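Local coordinates for protein pyridoxamine 5'-phosphate oxidase-related, FMN-binding (Mycobacterium smegmatis, PDB 3F7E) that probably acts as a coenzyme F420-dependent reductase, an oxidoreductase acting on CH-CH groups, with the split-barrel fold of the FMN-binding pyridoxamine 5'-phosphate oxidase clan, at residues 12-17 / 68-73; 2-7 / 124-129; 23-28 / 54-59; 59-64 / 80-85. All blocks are in the same frame, centred on the assembly; numbering follows the deposited sequence.

Contact 1. Residues 12-17 / 68-73; sequences LERPLY and IDPDNP
The R14 guanidinium meets the other segment at its edge, where D69 OD1 lies close to its plane. One of its faces carries L16 CD1, which sits over the centre, 4.1 Å above the plane. The salt bridge from R14 NH2 to D69 OD1 is 2.9 Å long, with an N-H...O angle of 160°. The guanidinium and carboxylate planes are 73° apart, and NH2 meets OD1 from above the carboxylate plane. D69 CG is anti to its backbone N (chi1 -176°), which lets OD1 reach R14. R14 NH1 instead reaches the ring of P70, 3.5 Å from CD.

A water accepts from R14 NH1 and donates to D69 OD2 and D71 OD2. D69 OD2 also accepts from D71 N (2.9 Å), an Asx turn, and from N72 N, which extends it to an Asx motif. This turn belongs to the loop that joins strands 62-68 and 76-88, while segment 12-17 leads out of helix 9-13. L16 CD2 lies 3.7 Å from P70 CD, the two side chains crossing at about a right angle. A second water links Y17 O to I68 N. Y17 and I68 also touch P73 and H19 of the second subunit.

Contact 2. Residues 2-7 / 124-129; sequences VAVPEG and TAFSKQ
V2 begins the contact by reaching the ring of F126 with both methyls. Its chi1 of 62° puts CG1 between the backbone N and the carbonyl carbon, 3.5 Å from F126 CE1. CG2, anti to the backbone N, then lies 3.8 Å from F126 CD1 and 3.9 Å from T124 O. A3 turns its methyl away from the strand and takes part through its backbone, with its O 3.4 Å from F126 CD1.

The CA of V4 lies over one face of the F126 ring, offset toward the rim. It makes a CH-pi contact there, 4.0 Å from the ring centroid and 13° off the ring normal. From there V4 CG2 reaches the far end of the ring, 3.7 Å from CZ. P5 follows at the root of the same side chain. Its CD lies 3.4 Å from F126 CB and close to CG, and the two side chains cross obliquely. Further out, P5 CB meets the aliphatic part of K128, 4.0 Å from CG, and the two side chains slide past each other in opposite directions.

No hydrogen bond joins the two segments. The N-terminal chain from V2 to P5 runs nearly parallel to the strand, their directions 7° apart. The F126 side chain lies between them and is touched by V2, A3, V4 and P5. On its other side the strand is hydrogen-bonded to strand 76-88, where T124 and A125 both face R80. This is a classic beta bulge near the end of strand 116-127, with the N-terminal arm of the chain laid across F126.

Contact 3. Residues 23-28 / 54-59; sequences VRPDGT and YRNIKA
N56 of helix 52-59 rests against V23 and R24, where strand 18-23 passes into a type I beta turn from R24 to G27. The turn connects this strand to strand 29-34 in the antiparallel sheet. No direct hydrogen bond crosses between the two segments.

The contact is carried mainly by van der Waals approach around N56. Its CB lies 3.4 Å from V23 O. N56 CG is anti to the carbonyl carbon (chi1 -68°), which places it beside R24. Its OD1 faces the aliphatic root of R24, 3.5 Å from CA and 3.6 Å from CG. P25 comes in at about a right angle, with CD 3.8 Å from N56 OD1. P25 CG lies 4.3 Å from A59 CB, an apolar contact.

The polar bonds of the N56 amide lead outside the two segments. OD1 bonds to Q52 NE2, one helical turn earlier, and ND2 bonds to T22 OG1 on the strand. The amide is thereby held from both the helix and the strand. Just past the turn, T28 N bonds to D26 OD2, an Asx turn, and T28 OG1 bonds to the same oxygen. The second subunit adjoins here: G27 O accepts from N60 ND2 of that chain, and V23 packs on P29 of that chain.

One water spans the backbones, donating to V23 O at 2.7 Å and to N56 O at 2.8 Å.

Contact 4. Residues 59-64 / 80-85; sequences ANPAVA and RGLVED
P61 O accepts the shortest bond of this contact, from V83 N at 2.8 Å and nearly straight at 171°. The same oxygen also lies 3.4 Å from L82 CA in a CA-H...O contact. V63 N bonds to G81 O, and G81 N to V63 O, both at 3.0 Å. They make V63 and G81 a hydrogen-bonded antiparallel pair. The pairs A62 with L82 and A64 with R80 are non-hydrogen-bonded.

On the face of A62, A64, R80 and L82, L82 CD2 reaches back to A62 CB at 4.0 Å, and A64 CB meets R80 CG. This face meets the second subunit, with A62 on T28 and A64 on V31 of that chain. On the face of V63, its CG1, anti to the carbonyl carbon (chi1 -58°), lies 4.0 Å from V83 CG2; the side chains cross at about a right angle. I57 of helix 52-59 packs on both valines.

Just before the strand, N60 OD1 accepts from A62 N in an Asx turn. The paired residues 62-64 and 80-82 form the part of the antiparallel beta hairpin 62-68/76-88 farther from its loop, with one face at the dimer interface and the other under helix 52-59.

How the contacts relate
Contact 1 ties the loop of hairpin 62-68/76-88 to residues 12-17; contact 4 lies within the hairpin, toward its other end, the centres about 22 Å apart. Contact 2 meets contact 4 through neighbouring strands: T124 N lies 2.7 Å from R80 O, probably a hydrogen bond. Contact 3 lies beside contact 4, with centres about 10 Å apart. The two share A59, and I57 CG2 packs 4.0 Å from V63 CG1. Contacts 1 and 3 are on opposite sides of the chain's centre, about 27 Å between contact centres. Contacts 1, 3 and 4 all touch the second subunit. Along the chain, contact 2 encloses the other three.

Contact 1. Residues 12-17 / 68-73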
loop_
_atom_site.group_PDB
_atom_site.type_symbol
_atom_site.label_atom_id
_atom_site.label_comp_id
_atom_site.label_asym_id
_atom_site.label_seq_id
_atom_site.Cartn_x
_atom_site.Cartn_y
_atom_site.Cartn_z
ATOM N N LEU A 12 -14.361 -1.014 -3.959
ATOM C CA LEU A 12 -14.348 -1.904 -2.807
ATOM C C LEU A 12 -15.148 -3.165 -3.043
ATOM O O LEU A 12 -14.993 -4.129 -2.303
ATOM C CB LEU A 12 -14.876 -1.192 -1.573
ATOM C CG LEU A 12 -14.063 0.025 -1.138
ATOM C CD1 LEU A 12 -14.723 0.656 0.085
ATOM C CD2 LEU A 12 -12.599 -0.345 -0.808
ATOM N N GLU A 13 -16.042 -3.146 -4.045
ATOM C CA GLU A 13 -16.826 -4.341 -4.375
ATOM C C GLU A 13 -16.124 -5.327 -5.304
ATOM O O GLU A 13 -16.581 -6.455 -5.525
ATOM C CB GLU A 13 -18.178 -3.919 -4.974
ATOM C CG GLU A 13 -19.064 -3.254 -3.903
ATOM C CD GLU A 13 -20.416 -2.781 -4.427
ATOM O OE1 GLU A 13 -20.643 -2.829 -5.640
ATOM O OE2 GLU A 13 -21.262 -2.349 -3.617
ATOM N N ARG A 14 -15.013 -4.883 -5.867
ATOM C CA ARG A 14 -14.271 -5.675 -6.831
ATOM C C ARG A 14 -13.189 -6.526 -6.164
ATOM O O ARG A 14 -12.647 -6.141 -5.105
ATOM C CB ARG A 14 -13.641 -4.757 -7.882
ATOM C CG ARG A 14 -14.705 -4.111 -8.785
ATOM C CD ARG A 14 -14.141 -3.019 -9.661
ATOM N NE ARG A 14 -13.127 -3.510 -10.596
ATOM C CZ ARG A 14 -12.387 -2.733 -11.389
ATOM N NH1 ARG A 14 -11.463 -3.266 -12.197
ATOM N NH2 ARG A 14 -12.562 -1.415 -11.378
ATOM N N PRO A 15 -12.847 -7.677 -6.792
ATOM C CA PRO A 15 -11.769 -8.538 -6.263
ATOM C C PRO A 15 -10.383 -7.988 -6.637
ATOM O O PRO A 15 -9.640 -8.597 -7.440
ATOM C CB PRO A 15 -12.067 -9.899 -6.916
ATOM C CG PRO A 15 -12.717 -9.543 -8.242
ATOM C CD PRO A 15 -13.517 -8.267 -7.981
ATOM N N LEU A 16 -10.050 -6.842 -6.040
ATOM C CA LEU A 16 -8.769 -6.195 -6.250
ATOM C C LEU A 16 -7.920 -6.327 -4.991
ATOM O O LEU A 16 -8.448 -6.418 -3.882
ATOM C CB LEU A 16 -8.965 -4.706 -6.556
ATOM C CG LEU A 16 -9.827 -4.406 -7.796
ATOM C CD1 LEU A 16 -10.010 -2.879 -7.927
ATOM C CD2 LEU A 16 -9.227 -5.027 -9.061
ATOM N N TYR A 17 -6.596 -6.302 -5.128
ATOM C CA TYR A 17 -5.769 -6.252 -3.928
ATOM C C TYR A 17 -5.861 -4.907 -3.235
ATOM O O TYR A 17 -5.893 -3.852 -3.865
ATOM C CB TYR A 17 -4.313 -6.540 -4.267
ATOM C CG TYR A 17 -4.060 -7.991 -4.526
ATOM C CD1 TYR A 17 -4.087 -8.490 -5.832
ATOM C CD2 TYR A 17 -3.782 -8.865 -3.471
ATOM C CE1 TYR A 17 -3.848 -9.822 -6.083
ATOM C CE2 TYR A 17 -3.543 -10.209 -3.702
ATOM C CZ TYR A 17 -3.591 -10.682 -5.014
ATOM O OH TYR A 17 -3.340 -12.012 -5.273
ATOM N N ILE A 68 -6.219 0.430 -6.178
ATOM C CA ILE A 68 -6.158 1.141 -7.441
ATOM C C ILE A 68 -6.827 0.330 -8.532
ATOM O O ILE A 68 -6.743 -0.900 -8.550
ATOM C CB ILE A 68 -4.689 1.542 -7.798
ATOM C CG1 ILE A 68 -4.630 2.527 -8.971
ATOM C CG2 ILE A 68 -3.804 0.306 -8.052
ATOM C CD1 ILE A 68 -3.262 3.185 -9.129
ATOM N N ASP A 69 -7.529 1.008 -9.437
ATOM C CA ASP A 69 -8.100 0.325 -10.588
ATOM C C ASP A 69 -6.921 -0.249 -11.406
ATOM O O ASP A 69 -5.957 0.467 -11.674
ATOM C CB ASP A 69 -8.945 1.322 -11.389
ATOM C CG ASP A 69 -9.664 0.683 -12.563
ATOM O OD1 ASP A 69 -10.906 0.611 -12.546
ATOM O OD2 ASP A 69 -8.957 0.231 -13.492
ATOM N N PRO A 70 -6.990 -1.545 -11.769
ATOM C CA PRO A 70 -5.825 -2.173 -12.419
ATOM C C PRO A 70 -5.554 -1.691 -13.838
ATOM O O PRO A 70 -4.450 -1.894 -14.364
ATOM C CB PRO A 70 -6.187 -3.662 -12.419
ATOM C CG PRO A 70 -7.717 -3.668 -12.393
ATOM C CD PRO A 70 -8.071 -2.519 -11.505
ATOM N N ASP A 71 -6.539 -1.046 -14.455
ATOM C CA ASP A 71 -6.456 -0.651 -15.862
ATOM C C ASP A 71 -6.410 0.858 -16.070
ATOM O O ASP A 71 -5.883 1.342 -17.084
ATOM C CB ASP A 71 -7.597 -1.309 -16.649
ATOM C CG ASP A 71 -7.689 -2.814 -16.367
ATOM O OD1 ASP A 71 -6.658 -3.490 -16.485
ATOM O OD2 ASP A 71 -8.768 -3.327 -15.980
ATOM N N ASN A 72 -6.990 1.603 -15.131
ATOM C CA ASN A 72 -6.827 3.065 -15.129
ATOM C C ASN A 72 -6.320 3.578 -13.805
ATOM O O ASN A 72 -7.114 3.732 -12.861
ATOM C CB ASN A 72 -8.109 3.812 -15.422
ATOM C CG ASN A 72 -7.927 5.340 -15.326
ATOM O OD1 ASN A 72 -6.790 5.871 -15.247
ATOM N ND2 ASN A 72 -9.014 6.043 -15.301
ATOM N N PRO A 73 -5.016 3.878 -13.736
ATOM C CA PRO A 73 -4.416 4.226 -12.447
ATOM C C PRO A 73 -4.879 5.567 -11.872
ATOM O O PRO A 73 -4.637 5.854 -10.696
ATOM C CB PRO A 73 -2.917 4.268 -12.751
ATOM C CG PRO A 73 -2.815 4.460 -14.215
ATOM C CD PRO A 73 -4.031 3.873 -14.833
HETATM O O HOH W 1 -10.558 -1.818 -14.496
HETATM O O HOH W 2 -5.032 -2.353 -5.963
#

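Contact 2. Residues 2-7 / 124-129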
loop_
_atom_site.group_PDB
_atom_site.type_symbol
_atom_site.label_atom_id
_atom_site.label_comp_id
_atom_site.label_asym_id
_atom_site.label_seq_id
_atom_site.Cartn_x
_atom_site.Cartn_y
_atom_site.Cartn_z
ATOM N N VAL A 2 -18.896 7.087 8.142
ATOM C CA VAL A 2 -18.222 7.898 7.092
ATOM C C VAL A 2 -18.627 7.396 5.706
ATOM O O VAL A 2 -18.487 6.214 5.402
ATOM C CB VAL A 2 -16.685 7.833 7.245
ATOM C CG1 VAL A 2 -16.190 6.418 7.080
ATOM C CG2 VAL A 2 -16.001 8.760 6.248
ATOM N N ALA A 3 -19.126 8.290 4.861
ATOM C CA ALA A 3 -19.622 7.866 3.548
ATOM C C ALA A 3 -18.494 7.667 2.526
ATOM O O ALA A 3 -17.583 8.497 2.469
ATOM C CB ALA A 3 -20.652 8.861 3.036
ATOM N N VAL A 4 -18.555 6.563 1.753
ATOM C CA VAL A 4 -17.712 6.349 0.534
ATOM C C VAL A 4 -18.039 7.563 -0.334
ATOM O O VAL A 4 -19.211 7.753 -0.672
ATOM C CB VAL A 4 -17.931 4.980 -0.101
ATOM C CG1 VAL A 4 -16.843 4.722 -1.125
ATOM C CG2 VAL A 4 -17.872 3.901 0.975
ATOM N N PRO A 5 -17.035 8.234 -0.912
ATOM C CA PRO A 5 -17.243 9.021 -2.135
ATOM C C PRO A 5 -17.960 8.473 -3.344
ATOM O O PRO A 5 -17.856 7.290 -3.611
ATOM C CB PRO A 5 -15.810 9.403 -2.584
ATOM C CG PRO A 5 -14.913 9.082 -1.458
ATOM C CD PRO A 5 -15.607 8.092 -0.585
ATOM N N GLU A 6 -18.730 9.317 -4.039
ATOM C CA GLU A 6 -20.076 8.980 -4.450
ATOM C C GLU A 6 -19.521 8.304 -5.716
ATOM O O GLU A 6 -18.680 8.887 -6.413
ATOM C CB GLU A 6 -20.829 10.273 -4.833
ATOM C CG GLU A 6 -22.221 10.155 -5.493
ATOM C CD GLU A 6 -22.916 11.535 -5.629
ATOM O OE1 GLU A 6 -24.167 11.602 -5.673
ATOM O OE2 GLU A 6 -22.212 12.568 -5.681
ATOM N N GLY A 7 -19.902 7.062 -5.966
ATOM C CA GLY A 7 -19.409 6.354 -7.150
ATOM C C GLY A 7 -18.055 5.650 -7.088
ATOM O O GLY A 7 -17.570 5.185 -8.128
ATOM N N THR A 124 -12.581 5.500 8.744
ATOM C CA THR A 124 -12.644 6.844 9.336
ATOM C C THR A 124 -12.491 7.933 8.283
ATOM O O THR A 124 -12.867 9.072 8.534
ATOM C CB THR A 124 -11.549 7.040 10.398
ATOM O OG1 THR A 124 -10.293 6.755 9.787
ATOM C CG2 THR A 124 -11.777 6.150 11.620
ATOM N N ALA A 125 -11.969 7.600 7.101
ATOM C CA ALA A 125 -11.743 8.598 6.053
ATOM C C ALA A 125 -11.549 7.899 4.708
ATOM O O ALA A 125 -11.044 6.775 4.645
ATOM C CB ALA A 125 -10.512 9.483 6.366
ATOM N N PHE A 126 -11.945 8.606 3.653
ATOM C CA PHE A 126 -11.727 8.192 2.276
ATOM C C PHE A 126 -11.099 9.326 1.478
ATOM O O PHE A 126 -11.452 10.490 1.658
ATOM C CB PHE A 126 -13.049 7.839 1.590
ATOM C CG PHE A 126 -13.767 6.688 2.206
ATOM C CD1 PHE A 126 -14.732 6.888 3.187
ATOM C CD2 PHE A 126 -13.473 5.384 1.806
ATOM C CE1 PHE A 126 -15.415 5.820 3.739
ATOM C CE2 PHE A 126 -14.154 4.284 2.374
ATOM C CZ PHE A 126 -15.133 4.522 3.344
ATOM N N SER A 127 -10.219 8.974 0.536
ATOM C CA SER A 127 -9.710 9.944 -0.430
ATOM C C SER A 127 -9.529 9.280 -1.787
ATOM O O SER A 127 -9.037 8.170 -1.882
ATOM C CB SER A 127 -8.352 10.517 -0.001
ATOM O OG SER A 127 -7.923 11.485 -0.949
ATOM N N LYS A 128 -9.937 9.996 -2.832
ATOM C CA LYS A 128 -9.785 9.518 -4.207
ATOM C C LYS A 128 -9.158 10.599 -5.114
ATOM O O LYS A 128 -9.220 10.518 -6.356
ATOM C CB LYS A 128 -11.104 8.960 -4.785
ATOM C CG LYS A 128 -12.389 9.815 -4.599
ATOM C CD LYS A 128 -12.368 11.079 -5.440
ATOM C CE LYS A 128 -13.638 11.894 -5.220
ATOM N NZ LYS A 128 -13.630 13.214 -5.952
ATOM N N GLN A 129 -8.547 11.603 -4.489
ATOM C CA GLN A 129 -7.826 12.658 -5.215
ATOM C C GLN A 129 -6.636 13.208 -4.429
ATOM O O GLN A 129 -6.477 12.942 -3.240
ATOM C CB GLN A 129 -8.767 13.793 -5.623
ATOM C CG GLN A 129 -9.363 14.593 -4.466
ATOM C CD GLN A 129 -10.490 15.511 -4.909
ATOM O OE1 GLN A 129 -10.801 16.498 -4.240
ATOM N NE2 GLN A 129 -11.108 15.187 -6.037
#

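Contact 3. Residues 23-28 / 54-59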
loop_
_atom_site.group_PDB
_atom_site.type_symbol
_atom_site.label_atom_id
_atom_site.label_comp_id
_atom_site.label_asym_id
_atom_site.label_seq_id
_atom_site.Cartn_x
_atom_site.Cartn_y
_atom_site.Cartn_z
ATOM N N VAL A 23 1.301 0.380 11.582
ATOM C CA VAL A 23 2.480 1.033 12.142
ATOM C C VAL A 23 3.033 0.125 13.227
ATOM O O VAL A 23 2.276 -0.379 14.070
ATOM C CB VAL A 23 2.161 2.453 12.718
ATOM C CG1 VAL A 23 3.423 3.169 13.090
ATOM C CG2 VAL A 23 1.414 3.294 11.723
ATOM N N ARG A 24 4.355 -0.055 13.197
ATOM C CA ARG A 24 5.022 -0.812 14.248
ATOM C C ARG A 24 5.113 -0.001 15.560
ATOM O O ARG A 24 5.034 1.213 15.559
ATOM C CB ARG A 24 6.422 -1.184 13.790
ATOM C CG ARG A 24 6.450 -2.028 12.528
ATOM C CD ARG A 24 7.875 -2.300 12.017
ATOM N NE ARG A 24 7.854 -3.297 10.948
ATOM C CZ ARG A 24 8.260 -4.561 11.081
ATOM N NH1 ARG A 24 8.735 -5.003 12.243
ATOM N NH2 ARG A 24 8.186 -5.391 10.045
ATOM N N PRO A 25 5.291 -0.682 16.710
ATOM C CA PRO A 25 5.512 0.026 17.974
ATOM C C PRO A 25 6.657 1.036 17.950
ATOM O O PRO A 25 6.609 2.003 18.707
ATOM C CB PRO A 25 5.804 -1.110 18.965
ATOM C CG PRO A 25 4.997 -2.253 18.426
ATOM C CD PRO A 25 5.206 -2.137 16.916
ATOM N N ASP A 26 7.653 0.844 17.083
ATOM C CA ASP A 26 8.764 1.804 16.954
ATOM C C ASP A 26 8.421 3.023 16.076
ATOM O O ASP A 26 9.271 3.887 15.832
ATOM C CB ASP A 26 10.054 1.099 16.490
ATOM C CG ASP A 26 10.039 0.712 15.017
ATOM O OD1 ASP A 26 11.060 0.203 14.527
ATOM O OD2 ASP A 26 9.021 0.901 14.329
ATOM N N GLY A 27 7.185 3.083 15.586
ATOM C CA GLY A 27 6.739 4.235 14.850
ATOM C C GLY A 27 7.033 4.181 13.362
ATOM O O GLY A 27 6.823 5.167 12.692
ATOM N N THR A 28 7.545 3.058 12.854
ATOM C CA THR A 28 7.786 2.940 11.408
ATOM C C THR A 28 6.685 2.096 10.743
ATOM O O THR A 28 6.102 1.249 11.388
ATOM C CB THR A 28 9.182 2.353 11.111
ATOM O OG1 THR A 28 9.247 0.992 11.544
ATOM C CG2 THR A 28 10.305 3.155 11.823
ATOM N N TYR A 54 -0.125 -8.511 12.835
ATOM C CA TYR A 54 -1.035 -8.656 13.962
ATOM C C TYR A 54 -0.559 -7.920 15.206
ATOM O O TYR A 54 -1.328 -7.191 15.838
ATOM C CB TYR A 54 -1.267 -10.143 14.265
ATOM C CG TYR A 54 -2.061 -10.452 15.510
ATOM C CD1 TYR A 54 -3.442 -10.503 15.475
ATOM C CD2 TYR A 54 -1.425 -10.718 16.715
ATOM C CE1 TYR A 54 -4.179 -10.805 16.629
ATOM C CE2 TYR A 54 -2.131 -11.018 17.858
ATOM C CZ TYR A 54 -3.509 -11.059 17.816
ATOM O OH TYR A 54 -4.195 -11.361 18.962
ATOM N N ARG A 55 0.715 -8.104 15.554
ATOM C CA ARG A 55 1.269 -7.370 16.688
ATOM C C ARG A 55 1.152 -5.856 16.519
ATOM O O ARG A 55 0.871 -5.138 17.476
ATOM C CB ARG A 55 2.716 -7.774 16.933
ATOM C CG ARG A 55 2.841 -9.209 17.330
ATOM C CD ARG A 55 4.260 -9.598 17.774
ATOM N NE ARG A 55 5.248 -9.638 16.691
ATOM C CZ ARG A 55 5.476 -10.684 15.892
ATOM N NH1 ARG A 55 6.435 -10.611 14.975
ATOM N NH2 ARG A 55 4.766 -11.808 16.006
ATOM N N ASN A 56 1.317 -5.377 15.283
ATOM C CA ASN A 56 1.199 -3.939 15.034
ATOM C C ASN A 56 -0.198 -3.453 15.436
ATOM O O ASN A 56 -0.353 -2.426 16.134
ATOM C CB ASN A 56 1.425 -3.599 13.557
ATOM C CG ASN A 56 2.849 -3.832 13.102
ATOM O OD1 ASN A 56 3.756 -4.026 13.916
ATOM N ND2 ASN A 56 3.043 -3.788 11.792
ATOM N N ILE A 57 -1.233 -4.162 14.993
ATOM C CA ILE A 57 -2.613 -3.709 15.208
ATOM C C ILE A 57 -3.039 -3.875 16.667
ATOM O O ILE A 57 -3.860 -3.088 17.135
ATOM C CB ILE A 57 -3.608 -4.354 14.209
ATOM C CG1 ILE A 57 -3.617 -5.843 14.265
ATOM C CG2 ILE A 57 -3.321 -3.915 12.796
ATOM C CD1 ILE A 57 -4.902 -6.455 13.668
ATOM N N LYS A 58 -2.466 -4.848 17.376
ATOM C CA LYS A 58 -2.753 -4.973 18.799
ATOM C C LYS A 58 -2.236 -3.770 19.576
ATOM O O LYS A 58 -2.846 -3.379 20.579
ATOM C CB LYS A 58 -2.185 -6.266 19.391
ATOM C CG LYS A 58 -2.806 -7.533 18.813
ATOM C CD LYS A 58 -4.300 -7.638 19.109
ATOM C CE LYS A 58 -4.533 -7.904 20.573
ATOM N NZ LYS A 58 -4.047 -9.275 20.928
ATOM N N ALA A 59 -1.128 -3.159 19.128
ATOM C CA ALA A 59 -0.566 -1.982 19.817
ATOM C C ALA A 59 -1.055 -0.644 19.258
ATOM O O ALA A 59 -1.063 0.358 19.986
ATOM C CB ALA A 59 0.960 -2.050 19.806
HETATM O O HOH W 3 1.983 -0.917 16.682
#

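Contact 4. Residues 59-64 / 80-85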
loop_
_atom_site.group_PDB
_atom_site.type_symbol
_atom_site.label_atom_id
_atom_site.label_comp_id
_atom_site.label_asym_id
_atom_site.label_seq_id
_atom_site.Cartn_x
_atom_site.Cartn_y
_atom_site.Cartn_z
ATOM N N ALA A 59 -1.128 -3.159 19.128
ATOM C CA ALA A 59 -0.566 -1.982 19.817
ATOM C C ALA A 59 -1.055 -0.644 19.258
ATOM O O ALA A 59 -1.063 0.358 19.986
ATOM C CB ALA A 59 0.960 -2.050 19.806
ATOM N N ASN A 60 -1.486 -0.622 17.992
ATOM C CA ASN A 60 -1.951 0.605 17.372
ATOM C C ASN A 60 -3.027 0.180 16.377
ATOM O O ASN A 60 -2.714 -0.370 15.341
ATOM C CB ASN A 60 -0.804 1.316 16.658
ATOM C CG ASN A 60 -1.226 2.620 16.045
ATOM O OD1 ASN A 60 -2.415 2.868 15.797
ATOM N ND2 ASN A 60 -0.239 3.485 15.786
ATOM N N PRO A 61 -4.304 0.417 16.687
ATOM C CA PRO A 61 -5.392 -0.078 15.823
ATOM C C PRO A 61 -5.603 0.724 14.533
ATOM O O PRO A 61 -6.480 0.365 13.737
ATOM C CB PRO A 61 -6.622 0.002 16.737
ATOM C CG PRO A 61 -6.316 1.143 17.615
ATOM C CD PRO A 61 -4.838 1.071 17.895
ATOM N N ALA A 62 -4.845 1.792 14.317
ATOM C CA ALA A 62 -5.060 2.626 13.139
ATOM C C ALA A 62 -4.389 2.018 11.915
ATOM O O ALA A 62 -3.200 1.679 11.946
ATOM C CB ALA A 62 -4.572 4.037 13.374
ATOM N N VAL A 63 -5.137 1.924 10.825
ATOM C CA VAL A 63 -4.660 1.328 9.595
ATOM C C VAL A 63 -5.045 2.208 8.395
ATOM O O VAL A 63 -5.860 3.138 8.508
ATOM C CB VAL A 63 -5.215 -0.106 9.389
ATOM C CG1 VAL A 63 -4.838 -0.977 10.558
ATOM C CG2 VAL A 63 -6.740 -0.121 9.126
ATOM N N ALA A 64 -4.481 1.891 7.232
ATOM C CA ALA A 64 -4.865 2.565 5.991
ATOM C C ALA A 64 -4.758 1.552 4.860
ATOM O O ALA A 64 -3.870 0.723 4.873
ATOM C CB ALA A 64 -3.966 3.779 5.722
ATOM N N ARG A 80 -8.686 5.193 5.277
ATOM C CA ARG A 80 -8.081 5.123 6.627
ATOM C C ARG A 80 -9.146 4.585 7.579
ATOM O O ARG A 80 -10.346 4.776 7.337
ATOM C CB ARG A 80 -7.561 6.489 7.057
ATOM C CG ARG A 80 -6.340 6.931 6.244
ATOM C CD ARG A 80 -6.242 8.445 6.149
ATOM N NE ARG A 80 -6.192 9.032 7.476
ATOM C CZ ARG A 80 -6.693 10.231 7.782
ATOM N NH1 ARG A 80 -6.622 10.658 9.040
ATOM N NH2 ARG A 80 -7.287 11.004 6.846
ATOM N N GLY A 81 -8.741 3.891 8.632
ATOM C CA GLY A 81 -9.756 3.353 9.539
ATOM C C GLY A 81 -9.122 2.802 10.794
ATOM O O GLY A 81 -7.908 2.935 11.020
ATOM N N LEU A 82 -9.971 2.205 11.622
ATOM C CA LEU A 82 -9.553 1.620 12.886
ATOM C C LEU A 82 -9.977 0.168 12.967
ATOM O O LEU A 82 -11.129 -0.184 12.607
ATOM C CB LEU A 82 -10.196 2.386 14.052
ATOM C CG LEU A 82 -9.736 3.836 14.263
ATOM C CD1 LEU A 82 -10.636 4.565 15.235
ATOM C CD2 LEU A 82 -8.293 3.916 14.737
ATOM N N VAL A 83 -9.081 -0.692 13.463
ATOM C CA VAL A 83 -9.472 -2.064 13.775
ATOM C C VAL A 83 -10.421 -2.009 14.962
ATOM O O VAL A 83 -10.076 -1.495 16.046
ATOM C CB VAL A 83 -8.239 -2.926 14.120
ATOM C CG1 VAL A 83 -8.670 -4.310 14.613
ATOM C CG2 VAL A 83 -7.317 -3.015 12.905
ATOM N N GLU A 84 -11.632 -2.529 14.759
ATOM C CA GLU A 84 -12.613 -2.539 15.847
ATOM C C GLU A 84 -12.952 -3.929 16.372
ATOM O O GLU A 84 -13.598 -4.057 17.404
ATOM C CB GLU A 84 -13.881 -1.802 15.438
ATOM C CG GLU A 84 -14.631 -2.444 14.332
ATOM C CD GLU A 84 -16.017 -1.788 14.080
ATOM O OE1 GLU A 84 -16.872 -2.432 13.441
ATOM O OE2 GLU A 84 -16.262 -0.650 14.538
ATOM N N ASP A 85 -12.547 -4.972 15.648
ATOM C CA ASP A 85 -12.741 -6.331 16.176
ATOM C C ASP A 85 -11.690 -7.262 15.591
ATOM O O ASP A 85 -11.201 -7.017 14.482
ATOM C CB ASP A 85 -14.167 -6.843 15.875
ATOM C CG ASP A 85 -14.655 -7.882 16.875
ATOM O OD1 ASP A 85 -13.881 -8.254 17.793
ATOM O OD2 ASP A 85 -15.819 -8.325 16.727
#